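Local coordinates for NS6 protease (Murine norovirus 1, PDB 4ASH), which cleaves the viral polyprotein as a cysteine protease of the trypsin-like fold, probably releasing the mature non-structural proteins of the norovirus, at residues 8-13 against 69-74; 12-17 against 39-44; 48-53 against 59-64; 145-148 against 153-156. The protein carries 1 engineered substitution. All coordinates share one frame; numbering follows the deposited sequence.

Contact 1 of 4, residues 8-13 against 69-74; sequences WSRVVQ and DIPAMV
The guanidinium group of Arg10 is clamped between Ile70 and Met73, with Pro71 at its edge. CB of Ile70 sits over the centre of one face, 4.1 Å above the plane. SD of Met73 covers the centre of the opposite face, at 3.6 Å from Arg10 CZ. With both faces covered, the edge of the group meets Pro71 O, close to its plane. There Arg10 NH2 gives a hydrogen bond of 2.6 Å to Pro71 O, at an N-H...O angle of 153°. It falls on a lone pair in the carbonyl plane. Arg10 NH1 adds a weak second bond to the same oxygen, at 3.1 Å. Arg10 NH1 also bonds Trp21 O, so the group is held by backbone oxygens of both Pro71 and Trp21. In this trypsin-like fold, segment 69-74 is part of the connection from the N-terminal sheet to the second sheet, and Arg10, just before strand 11-14, is tied to that connection. Its chain is extended from CG to NE, which carries the charged end to segment 69-74. The Pro71 and Arg10 side chains cross at about a right angle, with Pro71 CD 3.4 Å from Arg10 NH2.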
# COMPACT_ATOMS: atom_id res chain seq x y z
N TRP A 8 -13.44 1.43 1.46
CA TRP A 8 -13.16 -0.00 1.49
C TRP A 8 -13.43 -0.72 0.16
O TRP A 8 -12.82 -1.74 -0.13
CB TRP A 8 -13.96 -0.66 2.62
CG TRP A 8 -13.44 -0.32 3.97
CD1 TRP A 8 -13.87 0.66 4.81
CD2 TRP A 8 -12.35 -0.96 4.64
NE1 TRP A 8 -13.12 0.68 5.96
CE2 TRP A 8 -12.17 -0.31 5.88
CE3 TRP A 8 -11.49 -2.01 4.31
CZ2 TRP A 8 -11.21 -0.69 6.80
CZ3 TRP A 8 -10.52 -2.40 5.23
CH2 TRP A 8 -10.39 -1.74 6.46
N SER A 9 -14.35 -0.20 -0.65
CA SER A 9 -14.64 -0.86 -1.91
C SER A 9 -13.46 -0.74 -2.87
O SER A 9 -13.42 -1.44 -3.89
CB SER A 9 -15.92 -0.31 -2.56
OG SER A 9 -15.64 0.92 -3.20
N ARG A 10 -12.49 0.11 -2.50
CA ARG A 10 -11.26 0.33 -3.26
C ARG A 10 -10.21 -0.75 -2.99
O ARG A 10 -9.23 -0.86 -3.74
CB ARG A 10 -10.60 1.67 -2.88
CG ARG A 10 -11.36 2.94 -3.24
CD ARG A 10 -10.55 4.14 -2.76
NE ARG A 10 -11.28 5.39 -2.90
CZ ARG A 10 -10.96 6.36 -3.74
NH1 ARG A 10 -9.88 6.27 -4.51
NH2 ARG A 10 -11.71 7.45 -3.79
N VAL A 11 -10.41 -1.51 -1.92
CA VAL A 11 -9.47 -2.56 -1.53
C VAL A 11 -10.01 -3.87 -2.09
O VAL A 11 -11.12 -4.29 -1.74
CB VAL A 11 -9.31 -2.65 0.00
CG1 VAL A 11 -8.26 -3.70 0.37
CG2 VAL A 11 -8.89 -1.29 0.58
N VAL A 12 -9.25 -4.48 -3.00
CA VAL A 12 -9.67 -5.73 -3.65
C VAL A 12 -8.57 -6.77 -3.67
O VAL A 12 -7.38 -6.44 -3.60
CB VAL A 12 -10.18 -5.50 -5.10
CG1 VAL A 12 -11.39 -4.56 -5.11
CG2 VAL A 12 -9.07 -4.95 -6.00
N GLN A 13 -8.95 -8.04 -3.75
CA GLN A 13 -7.94 -9.09 -3.85
C GLN A 13 -7.15 -8.96 -5.15
O GLN A 13 -7.67 -8.48 -6.17
CB GLN A 13 -8.58 -10.48 -3.70
CG GLN A 13 -9.00 -10.72 -2.28
CD GLN A 13 -9.36 -12.16 -1.96
OE1 GLN A 13 -8.49 -13.03 -1.86
NE2 GLN A 13 -10.64 -12.41 -1.76
N ASP A 69 -16.45 4.91 -10.76
CA ASP A 69 -17.29 5.24 -9.61
C ASP A 69 -16.52 5.84 -8.43
O ASP A 69 -17.12 6.20 -7.42
CB ASP A 69 -18.08 4.01 -9.14
CG ASP A 69 -17.19 2.83 -8.75
OD1 ASP A 69 -16.25 2.51 -9.51
OD2 ASP A 69 -17.43 2.21 -7.68
N ILE A 70 -15.20 5.95 -8.56
CA ILE A 70 -14.41 6.39 -7.42
C ILE A 70 -13.64 7.68 -7.71
O ILE A 70 -13.03 7.83 -8.77
CB ILE A 70 -13.44 5.30 -6.94
CG1 ILE A 70 -12.38 5.03 -8.00
CG2 ILE A 70 -14.19 4.03 -6.58
CD1 ILE A 70 -11.43 3.94 -7.61
N PRO A 71 -13.69 8.62 -6.78
CA PRO A 71 -12.93 9.86 -6.98
C PRO A 71 -11.44 9.63 -6.73
O PRO A 71 -11.05 8.80 -5.91
CB PRO A 71 -13.50 10.79 -5.91
CG PRO A 71 -13.93 9.87 -4.82
CD PRO A 71 -14.43 8.62 -5.50
N ALA A 72 -10.60 10.37 -7.45
CA ALA A 72 -9.15 10.28 -7.24
C ALA A 72 -8.76 10.73 -5.85
O ALA A 72 -9.34 11.69 -5.32
CB ALA A 72 -8.41 11.13 -8.28
N MET A 73 -7.77 10.05 -5.28
CA MET A 73 -7.18 10.37 -3.98
C MET A 73 -5.73 10.73 -4.17
O MET A 73 -5.11 10.37 -5.18
CB MET A 73 -7.20 9.15 -3.06
CG MET A 73 -8.48 8.94 -2.32
SD MET A 73 -8.37 7.38 -1.42
CE MET A 73 -7.05 7.69 -0.26
N VAL A 74 -5.18 11.47 -3.22
CA VAL A 74 -3.77 11.80 -3.21
C VAL A 74 -2.94 10.58 -2.83
O VAL A 74 -3.24 9.90 -1.84
CB VAL A 74 -3.49 12.91 -2.18
CG1 VAL A 74 -2.01 13.10 -1.98
CG2 VAL A 74 -4.13 14.21 -2.63

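Contact 2 of 4, residues 12-17 against 39-44; sequences VQFGTG and TEIFGR
The rings of Phe14 and Phe42 run nearly parallel but are slid so far apart that they barely overlap. Their planes differ by 27°, and the centroids are 5.6 Å apart. The nearest approach is oblique: Phe42 CZ comes 3.7 Å from Phe14 CD1 and lies about as close to Phe14 CE1. One face of the Phe42 ring carries Ile41 CB of its own segment, offset toward the rim. Val12 CG2 approaches the Phe42 ring obliquely and makes a looser contact, 4.5 Å from Phe42 CE1. Ile41 also meets Phe14 directly. Its CG2 branch is 3.9 Å from Phe14 CE1, and its CD1 lies 4.0 Å from Phe14 CZ. All the touching atoms are carbons, and no hydrogen bond joins the segments.

Both partners sit at turns. Residues 14-17 form a type II' beta turn, which links the first two strands of the N-terminal sheet in this trypsin-like protease. Residues 41-44 form a type I' turn in the long loop between strands 26-30 and 49-54. Each turn is closed by two backbone bonds, among them Gly17 N to Phe14 O and Arg44 N to Ile41 O.

Phe14 has CG anti to the backbone N (chi1 -165°), which sends its ring across to the loop. Phe27 packs edge-to-face with both Phe14 and Phe42. The ring of Tyr60 meets Phe14 at a steep angle, while Ile41 rests on Tyr60 and Phe62.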
# COMPACT_ATOMS: atom_id res chain seq x y z
N VAL A 12 -9.25 -4.48 -3.00
CA VAL A 12 -9.67 -5.73 -3.65
C VAL A 12 -8.57 -6.77 -3.67
O VAL A 12 -7.38 -6.44 -3.60
CB VAL A 12 -10.18 -5.50 -5.10
CG1 VAL A 12 -11.39 -4.56 -5.11
CG2 VAL A 12 -9.07 -4.95 -6.00
N GLN A 13 -8.95 -8.04 -3.75
CA GLN A 13 -7.94 -9.09 -3.85
C GLN A 13 -7.15 -8.96 -5.15
O GLN A 13 -7.67 -8.48 -6.17
CB GLN A 13 -8.58 -10.48 -3.70
CG GLN A 13 -9.00 -10.72 -2.28
CD GLN A 13 -9.36 -12.16 -1.96
OE1 GLN A 13 -8.49 -13.03 -1.86
NE2 GLN A 13 -10.64 -12.41 -1.76
N PHE A 14 -5.89 -9.34 -5.10
CA PHE A 14 -5.01 -9.21 -6.25
C PHE A 14 -3.84 -10.15 -6.07
O PHE A 14 -3.08 -10.02 -5.11
CB PHE A 14 -4.52 -7.76 -6.37
CG PHE A 14 -3.92 -7.44 -7.70
CD1 PHE A 14 -4.71 -7.43 -8.84
CD2 PHE A 14 -2.56 -7.16 -7.82
CE1 PHE A 14 -4.15 -7.14 -10.08
CE2 PHE A 14 -2.00 -6.86 -9.06
CZ PHE A 14 -2.80 -6.85 -10.19
N GLY A 15 -3.68 -11.10 -6.99
CA GLY A 15 -2.61 -12.07 -6.86
C GLY A 15 -2.75 -12.80 -5.55
O GLY A 15 -3.83 -13.29 -5.21
N THR A 16 -1.66 -12.85 -4.79
CA THR A 16 -1.65 -13.51 -3.49
C THR A 16 -1.84 -12.51 -2.34
O THR A 16 -1.54 -12.81 -1.18
CB THR A 16 -0.34 -14.31 -3.28
OG1 THR A 16 0.79 -13.44 -3.46
CG2 THR A 16 -0.27 -15.45 -4.28
N GLY A 17 -2.39 -11.34 -2.67
CA GLY A 17 -2.67 -10.33 -1.66
C GLY A 17 -3.83 -9.44 -2.04
O GLY A 17 -4.91 -9.91 -2.44
N THR A 39 -0.00 -10.50 -17.38
CA THR A 39 -1.29 -11.14 -17.08
C THR A 39 -2.45 -10.17 -17.34
O THR A 39 -2.38 -9.00 -16.98
CB THR A 39 -1.36 -11.59 -15.59
OG1 THR A 39 -0.34 -12.55 -15.32
CG2 THR A 39 -2.72 -12.19 -15.25
N GLU A 40 -3.51 -10.67 -17.96
CA GLU A 40 -4.72 -9.87 -18.10
C GLU A 40 -5.35 -9.63 -16.72
O GLU A 40 -5.54 -10.58 -15.95
CB GLU A 40 -5.71 -10.54 -19.05
CG GLU A 40 -7.07 -9.87 -19.09
CD GLU A 40 -8.03 -10.56 -20.04
OE1 GLU A 40 -7.57 -11.30 -20.93
OE2 GLU A 40 -9.26 -10.36 -19.89
N ILE A 41 -5.63 -8.38 -16.38
CA ILE A 41 -6.24 -8.07 -15.08
C ILE A 41 -7.43 -7.13 -15.22
O ILE A 41 -7.42 -6.23 -16.05
CB ILE A 41 -5.22 -7.46 -14.11
CG1 ILE A 41 -4.56 -6.23 -14.74
CG2 ILE A 41 -4.17 -8.49 -13.70
CD1 ILE A 41 -3.61 -5.49 -13.82
N PHE A 42 -8.46 -7.36 -14.42
CA PHE A 42 -9.68 -6.56 -14.47
C PHE A 42 -10.25 -6.45 -15.88
O PHE A 42 -10.82 -5.42 -16.25
CB PHE A 42 -9.44 -5.16 -13.89
CG PHE A 42 -8.72 -5.17 -12.58
CD1 PHE A 42 -9.16 -5.97 -11.53
CD2 PHE A 42 -7.58 -4.40 -12.39
CE1 PHE A 42 -8.50 -5.99 -10.32
CE2 PHE A 42 -6.91 -4.41 -11.19
CZ PHE A 42 -7.35 -5.20 -10.14
N GLY A 43 -10.07 -7.51 -16.66
CA GLY A 43 -10.62 -7.58 -18.00
C GLY A 43 -9.83 -6.75 -18.99
O GLY A 43 -10.29 -6.49 -20.10
N ARG A 44 -8.63 -6.33 -18.60
CA ARG A 44 -7.79 -5.51 -19.47
C ARG A 44 -6.49 -6.24 -19.83
O ARG A 44 -5.84 -6.84 -18.98
CB ARG A 44 -7.47 -4.17 -18.80
CG ARG A 44 -8.71 -3.40 -18.36
CD ARG A 44 -9.44 -2.74 -19.55
NE ARG A 44 -10.62 -2.02 -19.09
CZ ARG A 44 -10.61 -0.74 -18.71
NH1 ARG A 44 -9.49 -0.03 -18.75
NH2 ARG A 44 -11.74 -0.18 -18.29

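Contact 3 of 4, residues 48-53 against 59-64; sequences DFTVTS and KYYFTS
Four backbone hydrogen bonds join the strands, two between Thr50 and Tyr61 and two between Thr52 and Lys59. All are short and fairly straight; Lys59 N to Thr52 O is 2.8 Å. Val51 and Tyr60 form the non-hydrogen-bonded pair between them, and Phe49 and Phe62 the next one beyond Thr50 and Tyr61. Beyond the strand end, Thr63 N makes only a weak bond to Asp48 O. A water also donates to Asp48 O and accepts from Ser64 N, bridging the two segments where they part.

The aromatic contacts lie on the face that carries Phe49, Val51, Tyr60 and Phe62. Phe49 CB rests over the Phe62 ring in a CH-pi contact, 3.9 Å from the centroid. The Phe49 ring is oblique to both the Phe62 and Tyr60 rings, and Phe49 CD1 meets the Tyr60 edge 3.8 Å from CD2. Phe49 CG lies between the backbone N and the carbonyl carbon (chi1 60°), which lets its ring meet both Tyr60 and Phe62, the three forming an aromatic cluster. Val51 CG2 touches Tyr60 CD2 at 3.4 Å, and Val51 CG1 lies over one ring face.

The other face is more polar. Lys59 curls back alongside Thr52, and Thr50 OG1 sits at the edge of Tyr61.

Consecutive antiparallel strands joined by a short turn make this a beta hairpin; its strand 49-54 borders the N-terminal sheet of the trypsin-like fold.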
# COMPACT_ATOMS: atom_id res chain seq x y z
N ASP A 48 -3.17 -2.13 -22.45
CA ASP A 48 -4.28 -1.27 -22.03
C ASP A 48 -3.90 -0.59 -20.73
O ASP A 48 -4.61 0.28 -20.22
CB ASP A 48 -5.56 -2.07 -21.80
CG ASP A 48 -6.10 -2.68 -23.08
OD1 ASP A 48 -5.99 -2.05 -24.15
OD2 ASP A 48 -6.63 -3.81 -23.00
N PHE A 49 -2.76 -1.01 -20.18
CA PHE A 49 -2.27 -0.41 -18.97
C PHE A 49 -0.75 -0.44 -18.96
O PHE A 49 -0.13 -1.23 -19.69
CB PHE A 49 -2.83 -1.13 -17.73
CG PHE A 49 -2.48 -2.59 -17.65
CD1 PHE A 49 -1.29 -3.01 -17.07
CD2 PHE A 49 -3.34 -3.56 -18.15
CE1 PHE A 49 -0.96 -4.35 -16.98
CE2 PHE A 49 -3.02 -4.91 -18.07
CZ PHE A 49 -1.83 -5.30 -17.49
N THR A 50 -0.14 0.43 -18.16
CA THR A 50 1.29 0.41 -17.96
C THR A 50 1.57 0.11 -16.50
O THR A 50 0.71 0.33 -15.63
CB THR A 50 1.94 1.75 -18.33
OG1 THR A 50 1.41 2.79 -17.50
CG2 THR A 50 1.68 2.09 -19.78
N VAL A 51 2.75 -0.42 -16.23
CA VAL A 51 3.09 -0.83 -14.88
C VAL A 51 4.42 -0.22 -14.51
O VAL A 51 5.37 -0.23 -15.31
CB VAL A 51 3.18 -2.36 -14.75
CG1 VAL A 51 3.45 -2.74 -13.31
CG2 VAL A 51 1.89 -3.01 -15.23
N THR A 52 4.50 0.35 -13.32
CA THR A 52 5.78 0.83 -12.83
C THR A 52 6.04 0.18 -11.48
O THR A 52 5.13 -0.02 -10.68
CB THR A 52 5.85 2.37 -12.73
OG1 THR A 52 5.13 2.83 -11.58
CG2 THR A 52 5.28 3.03 -13.98
N SER A 53 7.30 -0.17 -11.25
CA SER A 53 7.68 -0.73 -9.97
C SER A 53 8.84 0.04 -9.36
O SER A 53 9.67 0.64 -10.06
CB SER A 53 8.06 -2.21 -10.11
OG SER A 53 9.09 -2.39 -11.06
N LYS A 59 2.64 -0.05 -9.32
CA LYS A 59 1.53 0.80 -9.73
C LYS A 59 1.12 0.49 -11.15
O LYS A 59 1.95 0.44 -12.06
CB LYS A 59 1.90 2.28 -9.59
CG LYS A 59 0.84 3.26 -10.09
CD LYS A 59 1.11 4.67 -9.60
CE LYS A 59 2.41 5.24 -10.18
NZ LYS A 59 2.34 5.40 -11.66
N TYR A 60 -0.18 0.29 -11.34
CA TYR A 60 -0.77 0.09 -12.66
C TYR A 60 -1.55 1.33 -13.04
O TYR A 60 -2.32 1.84 -12.23
CB TYR A 60 -1.76 -1.07 -12.63
CG TYR A 60 -1.14 -2.41 -12.33
CD1 TYR A 60 -0.85 -2.78 -11.02
CD2 TYR A 60 -0.90 -3.32 -13.34
CE1 TYR A 60 -0.30 -4.02 -10.73
CE2 TYR A 60 -0.35 -4.57 -13.06
CZ TYR A 60 -0.06 -4.91 -11.75
OH TYR A 60 0.47 -6.15 -11.46
N TYR A 61 -1.33 1.81 -14.26
CA TYR A 61 -2.12 2.92 -14.78
C TYR A 61 -2.91 2.49 -16.01
O TYR A 61 -2.34 2.01 -17.00
CB TYR A 61 -1.22 4.12 -15.11
CG TYR A 61 -1.98 5.18 -15.89
CD1 TYR A 61 -2.85 6.06 -15.24
CD2 TYR A 61 -1.89 5.26 -17.27
CE1 TYR A 61 -3.58 7.01 -15.95
CE2 TYR A 61 -2.62 6.21 -17.99
CZ TYR A 61 -3.46 7.08 -17.32
OH TYR A 61 -4.17 8.02 -18.03
N PHE A 62 -4.23 2.68 -15.95
CA PHE A 62 -5.13 2.28 -17.03
C PHE A 62 -5.55 3.52 -17.81
O PHE A 62 -6.10 4.46 -17.24
CB PHE A 62 -6.36 1.57 -16.45
CG PHE A 62 -6.03 0.28 -15.75
CD1 PHE A 62 -5.61 0.29 -14.43
CD2 PHE A 62 -6.15 -0.94 -16.41
CE1 PHE A 62 -5.30 -0.90 -13.77
CE2 PHE A 62 -5.84 -2.12 -15.76
CZ PHE A 62 -5.41 -2.10 -14.44
N THR A 63 -5.29 3.51 -19.11
CA THR A 63 -5.67 4.62 -19.98
C THR A 63 -7.16 4.96 -19.86
O THR A 63 -7.54 6.13 -19.79
CB THR A 63 -5.34 4.30 -21.45
OG1 THR A 63 -3.96 3.95 -21.55
CG2 THR A 63 -5.62 5.50 -22.32
N SER A 64 -7.99 3.93 -19.88
CA SER A 64 -9.42 4.08 -19.68
C SER A 64 -9.76 3.67 -18.26
O SER A 64 -9.27 2.65 -17.79
CB SER A 64 -10.21 3.21 -20.66
OG SER A 64 -9.96 3.61 -21.99
O HOH W 1 -7.21 0.79 -20.31

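Contact 4 of 4, residues 145-148 against 153-156; sequences YVYK and WVVI
Lys148 lies over the indole of Trp153, its chain crossing the ring at a slant. Lys148 CB stands above the six-membered ring in a CH-pi contact, 3.9 Å from its centroid and only 12° off the normal. The chain starts with CG anti to the backbone N (chi1 -171°) and bends later at chi3. This brings Lys148 CE to 3.3 Å from Trp153 NE1. Val146 CG2 adds an oblique contact, 3.8 Å from Trp153 CE3. Further along the same sheet face, Val146 CG1 packs on Val155 CB.

Tyr147 points to the other face. Ile156 CG2 meets its ring edge in plane, 3.4 Å from Tyr147 CE1. At the end of the pair, Tyr145 CB rests on Ile156 CG1 at 3.6 Å.

Three backbone bonds hold these side chains in register. Tyr147 and Val154 exchange two, and Ile156 N gives the third to Tyr145 O at 2.8 Å and 172°.

The next shell fixes the tyrosine hydroxyls: Tyr147 OH bonds Glu76 OE1 and Tyr145 OH bonds His159 ND1. Pro4 touches Trp153. Strand 84-90 pairs with strand 144-149, Val146 bonding Ser86 through the backbone, and Val155 bonds Val74 and Glu76. The unit is an antiparallel beta hairpin of the second, C-terminal sheet of the trypsin-like fold.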
# COMPACT_ATOMS: atom_id res chain seq x y z
N TYR A 145 -2.09 1.93 3.39
CA TYR A 145 -1.94 2.74 4.59
C TYR A 145 -2.48 4.11 4.25
O TYR A 145 -2.04 4.71 3.27
CB TYR A 145 -0.46 2.90 4.93
CG TYR A 145 0.19 1.70 5.60
CD1 TYR A 145 0.12 0.43 5.02
CD2 TYR A 145 0.88 1.84 6.79
CE1 TYR A 145 0.72 -0.67 5.63
CE2 TYR A 145 1.49 0.75 7.41
CZ TYR A 145 1.41 -0.50 6.82
OH TYR A 145 2.01 -1.59 7.42
N VAL A 146 -3.41 4.61 5.05
CA VAL A 146 -4.02 5.91 4.78
C VAL A 146 -4.02 6.77 6.04
O VAL A 146 -3.87 6.28 7.15
CB VAL A 146 -5.49 5.76 4.27
CG1 VAL A 146 -5.53 4.92 3.00
CG2 VAL A 146 -6.38 5.15 5.35
N TYR A 147 -4.17 8.08 5.87
CA TYR A 147 -4.39 8.94 7.02
C TYR A 147 -5.17 10.17 6.61
O TYR A 147 -5.26 10.49 5.43
CB TYR A 147 -3.08 9.32 7.72
CG TYR A 147 -2.25 10.39 7.04
CD1 TYR A 147 -1.52 10.11 5.89
CD2 TYR A 147 -2.19 11.68 7.55
CE1 TYR A 147 -0.75 11.09 5.27
CE2 TYR A 147 -1.42 12.66 6.94
CZ TYR A 147 -0.71 12.36 5.80
OH TYR A 147 0.05 13.33 5.19
N LYS A 148 -5.78 10.83 7.59
CA LYS A 148 -6.50 12.06 7.31
C LYS A 148 -5.54 13.23 7.41
O LYS A 148 -5.09 13.59 8.51
CB LYS A 148 -7.69 12.24 8.25
CG LYS A 148 -8.59 13.41 7.87
CD LYS A 148 -9.68 13.64 8.89
CE LYS A 148 -10.62 12.44 8.98
NZ LYS A 148 -11.72 12.67 9.96
N TRP A 153 -8.54 12.41 3.23
CA TRP A 153 -7.83 11.13 3.35
C TRP A 153 -6.86 10.89 2.20
O TRP A 153 -7.21 11.04 1.03
CB TRP A 153 -8.82 9.98 3.48
CG TRP A 153 -9.55 9.99 4.79
CD1 TRP A 153 -10.69 10.67 5.09
CD2 TRP A 153 -9.17 9.29 5.98
NE1 TRP A 153 -11.05 10.44 6.39
CE2 TRP A 153 -10.14 9.59 6.96
CE3 TRP A 153 -8.12 8.43 6.31
CZ2 TRP A 153 -10.07 9.07 8.25
CZ3 TRP A 153 -8.06 7.91 7.59
CH2 TRP A 153 -9.03 8.24 8.55
N VAL A 154 -5.62 10.53 2.54
CA VAL A 154 -4.58 10.34 1.54
C VAL A 154 -3.97 8.97 1.76
O VAL A 154 -4.02 8.43 2.86
CB VAL A 154 -3.50 11.44 1.60
CG1 VAL A 154 -4.15 12.81 1.62
CG2 VAL A 154 -2.64 11.26 2.81
N VAL A 155 -3.45 8.37 0.70
CA VAL A 155 -2.83 7.05 0.82
C VAL A 155 -1.31 7.23 0.75
O VAL A 155 -0.81 8.04 -0.03
CB VAL A 155 -3.40 6.02 -0.19
CG1 VAL A 155 -3.33 6.50 -1.62
CG2 VAL A 155 -2.72 4.67 -0.04
N ILE A 156 -0.59 6.50 1.60
CA ILE A 156 0.85 6.72 1.71
C ILE A 156 1.72 5.55 1.30
O ILE A 156 2.95 5.68 1.17
CB ILE A 156 1.24 7.18 3.12
CG1 ILE A 156 0.98 6.07 4.14
CG2 ILE A 156 0.51 8.46 3.47
CD1 ILE A 156 1.58 6.38 5.52

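Contact 4 is the most buried, with six of its eight touching residues buried. The other three are partly buried, and contact 3 has the most exposed residues. Contacts 3 and 4 are both antiparallel hairpins, one in each sheet, and their centres lie about 21 Å apart. Contacts 1 and 2 join loops to the start of the N-terminal sheet and share Val12 and Gln13. Their chemistry differs: contact 1 turns on a charged group bound to a carbonyl, contact 2 on apolar rings. Contact 2 continues into contact 3 through Ile41 and Tyr60. Contact 1 reaches contact 4 through a probable hydrogen bond from Val155 N to Val74 O, where the connection from the first sheet joins the second.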